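Local coordinates for Tv2483 (Treponema vincentii, PDB 6DET), which binds L-arginine with high selectivity and, as a lipoprotein of the solute-binding family 3, probably delivers it to an ABC transporter for uptake, at residues V59-D64 and E245-F250; C70-I75 and L238-E243. All coordinates share one frame; numbering follows the deposited sequence.

Contact 1 (V59-D64 and E245-F250)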
ATOM      1  N   VAL A  59     -14.231  -0.101  -1.428  1.00 35.27           N
ATOM      2  CA  VAL A  59     -14.320   0.796  -0.281  1.00 36.41           C
ATOM      3  C   VAL A  59     -12.967   0.808   0.399  1.00 35.57           C
ATOM      4  O   VAL A  59     -12.130  -0.071   0.178  1.00 35.35           O
ATOM      5  CB  VAL A  59     -15.413   0.369   0.722  1.00 44.18           C
ATOM      6  CG1 VAL A  59     -16.798   0.501   0.096  1.00 50.04           C
ATOM      7  CG2 VAL A  59     -15.179  -1.068   1.191  1.00 38.34           C
ATOM      8  N   GLY A  60     -12.749   1.828   1.227  1.00 31.62           N
ATOM      9  CA  GLY A  60     -11.577   1.813   2.061  1.00 32.70           C
ATOM     10  C   GLY A  60     -11.021   3.203   2.260  1.00 31.72           C
ATOM     11  O   GLY A  60     -11.554   4.188   1.737  1.00 33.41           O
ATOM     12  N   TYR A  61      -9.946   3.261   3.041  1.00 28.87           N
ATOM     13  CA  TYR A  61      -9.318   4.530   3.392  1.00 26.24           C
ATOM     14  C   TYR A  61      -8.863   5.274   2.147  1.00 30.02           C
ATOM     15  O   TYR A  61      -9.108   6.476   2.008  1.00 33.00           O
ATOM     16  CB  TYR A  61      -8.141   4.260   4.312  1.00 29.05           C
ATOM     17  CG  TYR A  61      -7.459   5.475   4.880  1.00 28.32           C
ATOM     18  CD1 TYR A  61      -8.156   6.399   5.664  1.00 29.09           C
ATOM     19  CD2 TYR A  61      -6.097   5.670   4.689  1.00 35.32           C
ATOM     20  CE1 TYR A  61      -7.504   7.511   6.231  1.00 33.21           C
ATOM     21  CE2 TYR A  61      -5.443   6.760   5.259  1.00 29.50           C
ATOM     22  CZ  TYR A  61      -6.161   7.672   6.029  1.00 30.21           C
ATOM     23  OH  TYR A  61      -5.558   8.758   6.615  1.00 32.32           O
ATOM     24  N   ASP A  62      -8.146   4.579   1.249  1.00 29.88           N
ATOM     25  CA  ASP A  62      -7.642   5.220   0.032  1.00 30.84           C
ATOM     26  C   ASP A  62      -8.793   5.650  -0.851  1.00 29.04           C
ATOM     27  O   ASP A  62      -8.722   6.680  -1.520  1.00 30.02           O
ATOM     28  CB  ASP A  62      -6.737   4.279  -0.763  1.00 29.17           C
ATOM     29  CG  ASP A  62      -5.381   4.053  -0.145  1.00 30.00           C
ATOM     30  OD1 ASP A  62      -5.050   4.664   0.899  1.00 30.72           O
ATOM     31  OD2 ASP A  62      -4.611   3.263  -0.739  1.00 30.22           O
ATOM     32  N   ILE A  63      -9.870   4.869  -0.853  1.00 33.65           N
ATOM     33  CA  ILE A  63     -11.022   5.180  -1.684  1.00 29.93           C
ATOM     34  C   ILE A  63     -11.727   6.418  -1.159  1.00 32.10           C
ATOM     35  O   ILE A  63     -12.146   7.290  -1.931  1.00 32.54           O
ATOM     36  CB  ILE A  63     -11.974   3.963  -1.713  1.00 34.68           C
ATOM     37  CG1 ILE A  63     -11.209   2.665  -2.015  1.00 34.56           C
ATOM     38  CG2 ILE A  63     -13.089   4.184  -2.688  1.00 35.72           C
ATOM     39  CD1 ILE A  63     -10.464   2.644  -3.316  1.00 36.35           C
ATOM     40  N   ASP A  64     -11.878   6.521   0.167  1.00 32.14           N
ATOM     41  CA  ASP A  64     -12.539   7.696   0.715  1.00 31.52           C
ATOM     42  C   ASP A  64     -11.725   8.951   0.412  1.00 34.34           C
ATOM     43  O   ASP A  64     -12.281   9.995   0.044  1.00 32.80           O
ATOM     44  CB  ASP A  64     -12.733   7.532   2.221  1.00 33.83           C
ATOM     45  CG  ASP A  64     -13.919   6.643   2.574  1.00 35.42           C
ATOM     46  OD1 ASP A  64     -14.722   6.318   1.688  1.00 34.41           O
ATOM     47  OD2 ASP A  64     -14.045   6.295   3.757  1.00 38.25           O
ATOM     48  N   GLU A 245      -9.702  18.215   8.823  1.00 32.55           N
ATOM     49  CA  GLU A 245     -10.022  17.021   9.616  1.00 40.23           C
ATOM     50  C   GLU A 245     -10.788  15.979   8.815  1.00 35.80           C
ATOM     51  O   GLU A 245     -11.174  14.939   9.395  1.00 33.33           O
ATOM     52  CB  GLU A 245     -10.811  17.340  10.894  1.00 49.02           C
ATOM     53  CG  GLU A 245      -9.928  17.907  12.005  1.00 76.31           C
ATOM     54  CD  GLU A 245      -8.946  16.874  12.549  1.00100.65           C
ATOM     55  OE1 GLU A 245      -9.399  15.775  12.933  1.00125.87           O
ATOM     56  OE2 GLU A 245      -7.727  17.152  12.583  1.00103.78           O
ATOM     57  N   THR A 246     -11.006  16.188   7.516  1.00 31.87           N
ATOM     58  CA  THR A 246     -11.693  15.170   6.716  1.00 36.87           C
ATOM     59  C   THR A 246     -10.894  13.874   6.691  1.00 32.73           C
ATOM     60  O   THR A 246     -11.441  12.784   6.915  1.00 34.87           O
ATOM     61  CB  THR A 246     -11.926  15.678   5.292  1.00 35.93           C
ATOM     62  OG1 THR A 246     -12.720  16.867   5.331  1.00 41.24           O
ATOM     63  CG2 THR A 246     -12.666  14.638   4.460  1.00 33.86           C
ATOM     64  N   ILE A 247      -9.592  13.966   6.442  1.00 35.64           N
ATOM     65  CA  ILE A 247      -8.792  12.753   6.312  1.00 31.37           C
ATOM     66  C   ILE A 247      -8.566  12.146   7.697  1.00 33.78           C
ATOM     67  O   ILE A 247      -8.736  10.924   7.861  1.00 31.03           O
ATOM     68  CB  ILE A 247      -7.479  13.026   5.561  1.00 32.28           C
ATOM     69  CG1 ILE A 247      -7.795  13.221   4.080  1.00 29.72           C
ATOM     70  CG2 ILE A 247      -6.524  11.838   5.719  1.00 29.85           C
ATOM     71  CD1 ILE A 247      -6.618  13.611   3.178  1.00 31.57           C
ATOM     72  N   PRO A 248      -8.212  12.936   8.721  1.00 30.04           N
ATOM     73  CA  PRO A 248      -8.147  12.370  10.080  1.00 30.13           C
ATOM     74  C   PRO A 248      -9.401  11.617  10.470  1.00 34.24           C
ATOM     75  O   PRO A 248      -9.327  10.575  11.128  1.00 36.00           O
ATOM     76  CB  PRO A 248      -7.931  13.616  10.948  1.00 33.10           C
ATOM     77  CG  PRO A 248      -7.080  14.511  10.062  1.00 31.94           C
ATOM     78  CD  PRO A 248      -7.683  14.318   8.688  1.00 30.47           C
ATOM     79  N   ASN A 249     -10.563  12.126  10.083  1.00 33.93           N
ATOM     80  CA  ASN A 249     -11.797  11.445  10.419  1.00 34.43           C
ATOM     81  C   ASN A 249     -12.008  10.200   9.567  1.00 32.88           C
ATOM     82  O   ASN A 249     -12.545   9.211  10.070  1.00 38.75           O
ATOM     83  CB  ASN A 249     -12.972  12.409  10.308  1.00 38.52           C
ATOM     84  CG  ASN A 249     -13.071  13.315  11.518  1.00 39.86           C
ATOM     85  OD1 ASN A 249     -12.502  13.016  12.573  1.00 39.84           O
ATOM     86  ND2 ASN A 249     -13.772  14.429  11.375  1.00 39.46           N
ATOM     87  N   PHE A 250     -11.569  10.205   8.305  1.00 36.85           N
ATOM     88  CA  PHE A 250     -11.519   8.948   7.551  1.00 37.22           C
ATOM     89  C   PHE A 250     -10.631   7.940   8.269  1.00 28.74           C
ATOM     90  O   PHE A 250     -10.933   6.745   8.313  1.00 32.89           O
ATOM     91  CB  PHE A 250     -10.968   9.147   6.129  1.00 39.04           C
ATOM     92  CG  PHE A 250     -11.889   9.887   5.142  1.00 34.63           C
ATOM     93  CD1 PHE A 250     -13.275   9.855   5.241  1.00 37.89           C
ATOM     94  CD2 PHE A 250     -11.319  10.583   4.074  1.00 32.04           C
ATOM     95  CE1 PHE A 250     -14.075  10.520   4.303  1.00 39.35           C
ATOM     96  CE2 PHE A 250     -12.111  11.245   3.160  1.00 33.00           C
ATOM     97  CZ  PHE A 250     -13.487  11.214   3.277  1.00 36.64           C
TER
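Asp64 sets its CB over the centre of the Phe250 ring, 3.6 Å from the centroid and only 1° off the ring normal, a CH-pi contact with CB standing almost exactly over the ring centre. All six ring carbons lie within 3.9 Å of that CB. The rim of the ring reaches further, to the backbone: CE2 of Phe250 comes to 3.4 Å from the carbonyl O of Asp64. The opposite face of the ring carries the carbonyl O of Thr246, 3.4 Å above the plane and offset toward the rim, so the ring lies between Asp64 CB on one face and a carbonyl of its own helix on the other.

Tyr61 and Ile247 form the buried side. With CG anti to the backbone N (chi1 -174°), the Tyr61 ring extends toward helix 246-255 and meets Phe250 with an edge: CE1 is 3.8 Å from Phe250 CB, and the carbonyl carbon of Phe250 lies near the ring plane. At the far end the Tyr61 OH touches the CG2 methyl of Ile247 at 3.3 Å, the two side chains crossing at about a right angle. Phe255, ring edge-to-face with Tyr61, adds a further aromatic contact.

No hydrogen bond crosses between the segments. The Asp64-Phe250 pair is closely packed but nearer solvent, both residues being partly exposed, and the carboxylate end is its more open part. There the carboxylate plane is turned 40° from the Phe250 ring, and OD2 is used by Lys253 in a salt bridge and by Trp254 in a hydrogen bond, so the charge is answered from helix 246-255, about a turn beyond Phe250. Helix-to-helix packing of this kind fastens a C-terminal helix to helix 61-73 in this family 3 solute-binding protein.

Contact 2 (C70-I75 and L238-E243)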
ATOM      1  N   CYS A  70     -11.356  14.082  -5.515  1.00 33.02           N
ATOM      2  CA  CYS A  70     -11.868  14.325  -6.861  1.00 29.61           C
ATOM      3  C   CYS A  70     -13.151  15.140  -6.815  1.00 32.74           C
ATOM      4  O   CYS A  70     -13.383  16.003  -7.676  1.00 35.97           O
ATOM      5  CB  CYS A  70     -12.077  12.977  -7.581  1.00 29.66           C
ATOM      6  SG  CYS A  70     -10.582  12.173  -8.077  1.00 35.31           S
ATOM      7  N   ARG A  71     -13.984  14.931  -5.789  1.00 34.44           N
ATOM      8  CA  ARG A  71     -15.175  15.756  -5.677  1.00 35.22           C
ATOM      9  C   ARG A  71     -14.790  17.223  -5.575  1.00 36.94           C
ATOM     10  O   ARG A  71     -15.358  18.072  -6.261  1.00 38.84           O
ATOM     11  CB  ARG A  71     -16.022  15.361  -4.472  1.00 41.15           C
ATOM     12  CG  ARG A  71     -17.338  16.150  -4.422  1.00 46.87           C
ATOM     13  CD  ARG A  71     -18.064  15.939  -3.117  1.00 47.59           C
ATOM     14  NE  ARG A  71     -17.371  16.612  -2.024  1.00 43.38           N
ATOM     15  CZ  ARG A  71     -17.493  17.911  -1.756  1.00 49.82           C
ATOM     16  NH1 ARG A  71     -18.288  18.664  -2.491  1.00 49.73           N
ATOM     17  NH2 ARG A  71     -16.817  18.457  -0.754  1.00 44.02           N
ATOM     18  N   ARG A  72     -13.820  17.532  -4.716  1.00 37.63           N
ATOM     19  CA  ARG A  72     -13.404  18.924  -4.557  1.00 38.33           C
ATOM     20  C   ARG A  72     -12.792  19.485  -5.833  1.00 35.89           C
ATOM     21  O   ARG A  72     -12.892  20.697  -6.081  1.00 40.25           O
ATOM     22  CB  ARG A  72     -12.411  19.042  -3.400  1.00 40.63           C
ATOM     23  CG  ARG A  72     -13.049  18.813  -2.051  1.00 33.25           C
ATOM     24  CD  ARG A  72     -12.081  18.994  -0.880  1.00 38.15           C
ATOM     25  NE  ARG A  72     -12.678  18.538   0.368  1.00 40.70           N
ATOM     26  CZ  ARG A  72     -12.329  18.972   1.577  1.00 43.15           C
ATOM     27  NH1 ARG A  72     -11.384  19.895   1.711  1.00 38.60           N
ATOM     28  NH2 ARG A  72     -12.925  18.473   2.655  1.00 44.74           N
ATOM     29  N   LEU A  73     -12.101  18.655  -6.614  1.00 36.56           N
ATOM     30  CA  LEU A  73     -11.499  19.101  -7.870  1.00 37.67           C
ATOM     31  C   LEU A  73     -12.480  19.153  -9.027  1.00 45.19           C
ATOM     32  O   LEU A  73     -12.114  19.625 -10.120  1.00 41.67           O
ATOM     33  CB  LEU A  73     -10.328  18.200  -8.242  1.00 39.27           C
ATOM     34  CG  LEU A  73      -9.094  18.364  -7.356  1.00 42.04           C
ATOM     35  CD1 LEU A  73      -8.088  17.314  -7.679  1.00 42.27           C
ATOM     36  CD2 LEU A  73      -8.484  19.780  -7.541  1.00 46.44           C
ATOM     37  N   GLY A  74     -13.723  18.735  -8.817  1.00 42.05           N
ATOM     38  CA  GLY A  74     -14.701  18.802  -9.891  1.00 41.53           C
ATOM     39  C   GLY A  74     -14.524  17.743 -10.963  1.00 39.18           C
ATOM     40  O   GLY A  74     -14.970  17.949 -12.101  1.00 41.36           O
ATOM     41  N   ILE A  75     -13.935  16.592 -10.618  1.00 40.63           N
ATOM     42  CA  ILE A  75     -13.608  15.535 -11.566  1.00 38.58           C
ATOM     43  C   ILE A  75     -14.127  14.217 -11.016  1.00 42.60           C
ATOM     44  O   ILE A  75     -14.332  14.059  -9.807  1.00 38.03           O
ATOM     45  CB  ILE A  75     -12.085  15.433 -11.846  1.00 36.25           C
ATOM     46  CG1 ILE A  75     -11.309  15.039 -10.585  1.00 35.81           C
ATOM     47  CG2 ILE A  75     -11.562  16.761 -12.414  1.00 35.76           C
ATOM     48  CD1 ILE A  75      -9.802  14.965 -10.785  1.00 40.78           C
ATOM     49  N   LEU A 238      -5.172  17.542  -0.865  1.00 29.56           N
ATOM     50  CA  LEU A 238      -4.895  16.662   0.272  1.00 30.40           C
ATOM     51  C   LEU A 238      -4.577  17.470   1.524  1.00 31.68           C
ATOM     52  O   LEU A 238      -4.991  17.107   2.630  1.00 29.97           O
ATOM     53  CB  LEU A 238      -3.729  15.729  -0.042  1.00 31.17           C
ATOM     54  CG  LEU A 238      -4.006  14.588  -1.038  1.00 37.67           C
ATOM     55  CD1 LEU A 238      -2.739  13.762  -1.305  1.00 30.80           C
ATOM     56  CD2 LEU A 238      -5.156  13.696  -0.529  1.00 34.81           C
ATOM     57  N   ALA A 239      -3.801  18.543   1.376  1.00 29.97           N
ATOM     58  CA  ALA A 239      -3.461  19.368   2.536  1.00 29.35           C
ATOM     59  C   ALA A 239      -4.711  19.986   3.143  1.00 32.59           C
ATOM     60  O   ALA A 239      -4.887  19.974   4.369  1.00 31.67           O
ATOM     61  CB  ALA A 239      -2.453  20.441   2.143  1.00 33.78           C
ATOM     62  N   GLU A 240      -5.592  20.522   2.300  1.00 34.47           N
ATOM     63  CA  GLU A 240      -6.850  21.085   2.770  1.00 33.36           C
ATOM     64  C   GLU A 240      -7.662  20.026   3.502  1.00 33.53           C
ATOM     65  O   GLU A 240      -8.235  20.289   4.567  1.00 35.44           O
ATOM     66  CB  GLU A 240      -7.633  21.647   1.575  1.00 34.45           C
ATOM     67  CG  GLU A 240      -9.002  22.261   1.889  1.00 45.04           C
ATOM     68  CD  GLU A 240      -9.758  22.723   0.630  1.00 51.82           C
ATOM     69  OE1 GLU A 240     -10.378  21.877  -0.050  1.00 41.75           O
ATOM     70  OE2 GLU A 240      -9.721  23.932   0.311  1.00 52.41           O
ATOM     71  N   MET A 241      -7.726  18.820   2.928  1.00 31.90           N
ATOM     72  CA  MET A 241      -8.533  17.749   3.500  1.00 30.18           C
ATOM     73  C   MET A 241      -7.938  17.230   4.802  1.00 30.76           C
ATOM     74  O   MET A 241      -8.662  16.645   5.619  1.00 32.79           O
ATOM     75  CB  MET A 241      -8.662  16.586   2.499  1.00 31.30           C
ATOM     76  CG  MET A 241      -9.526  16.895   1.316  1.00 35.49           C
ATOM     77  SD  MET A 241      -9.386  15.667  -0.011  1.00 32.96           S
ATOM     78  CE  MET A 241      -9.907  14.204   0.845  1.00 32.16           C
ATOM     79  N   ASN A 242      -6.631  17.408   5.004  1.00 29.24           N
ATOM     80  CA  ASN A 242      -6.017  16.966   6.253  1.00 33.21           C
ATOM     81  C   ASN A 242      -6.196  18.013   7.334  1.00 34.17           C
ATOM     82  O   ASN A 242      -6.530  17.679   8.475  1.00 33.37           O
ATOM     83  CB  ASN A 242      -4.536  16.669   6.045  1.00 32.83           C
ATOM     84  CG  ASN A 242      -3.976  15.782   7.134  1.00 32.48           C
ATOM     85  OD1 ASN A 242      -4.430  14.656   7.306  1.00 33.38           O
ATOM     86  ND2 ASN A 242      -3.010  16.293   7.893  1.00 29.94           N
ATOM     87  N   GLU A 243      -5.978  19.287   6.984  1.00 31.10           N
ATOM     88  CA  GLU A 243      -6.105  20.364   7.965  1.00 31.97           C
ATOM     89  C   GLU A 243      -7.536  20.506   8.443  1.00 31.43           C
ATOM     90  O   GLU A 243      -7.765  20.824   9.614  1.00 38.05           O
ATOM     91  CB  GLU A 243      -5.630  21.685   7.369  1.00 32.29           C
ATOM     92  CG  GLU A 243      -5.975  22.927   8.211  1.00 32.63           C
ATOM     93  CD  GLU A 243      -5.404  22.863   9.593  1.00 39.00           C
ATOM     94  OE1 GLU A 243      -4.389  22.172   9.750  1.00 35.31           O
ATOM     95  OE2 GLU A 243      -5.947  23.533  10.511  1.00 35.59           O
TER
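Arg72 leaves its helix with CG anti to the carbonyl carbon (chi1 -70°) and then runs extended from CG to NE, which carries the guanidinium across to helix 228-243. From the other side Glu240 reaches out with CG anti to its backbone N, and its next torsion is also extended, placing the carboxylate beside the arginine. The outcome is a salt bridge between Arg72 NH1 and Glu240 OE1 at 2.8 Å. The bond is bent at the hydrogen, with an N-H...O angle of 146°. On the acceptor, OE1 is met on its anti side, 31° out of the carboxylate plane. The aliphatic part of the glutamate joins in, since its CG lies at the guanidinium edge, 3.4 Å from Arg72 NH1.

Met241 packs against the flat of the same group. Its CG sits over the centre of one guanidinium face, 3.5 Å from Arg72 CZ, so a methylene rather than the sulfur does the touching. Arg72 is therefore held in two directions, by charge at the edge and by apolar packing above the plane.

Further carboxylates surround the arginine: Glu68 pairs with NE from within helix 61-73, and Asp244, just past the end of helix 228-243, pairs with NH1. NH1 thus serves two acidic partners, and the group of acids would be expected to keep the guanidinium charged. Inward from this bridge, Met241 is buried and also touches Glu68 and Leu69, whereas Glu240 is exposed at the surface. Taken together, this is an interhelical salt bridge at the rim of an apolar helix-helix interface, joining helix 61-73 of the solute-binding fold to helix 228-243 near the C-terminus.

How the contacts relate
The centres of the two contacts lie about 11 Å apart on the same side of the chain's centre, and both use helix 61-73: contact 1 its N-terminal end, contact 2 its C-terminal end. Their partners, helices 246-255 and 228-243, are neighbours in the chain, and the order 59-64, 70-75, 238-243, 245-250 nests contact 2 inside the loop closed by contact 1. The contacts also touch directly, through a probable hydrogen bond from Ile247 N to Met241 O (3.0 Å) and packing of Thr246 against Arg72. Two successive C-terminal helices are thereby fastened along helix 61-73; the Tyr61 side chain is about 12 Å from the bound arginine, beyond direct contact with it.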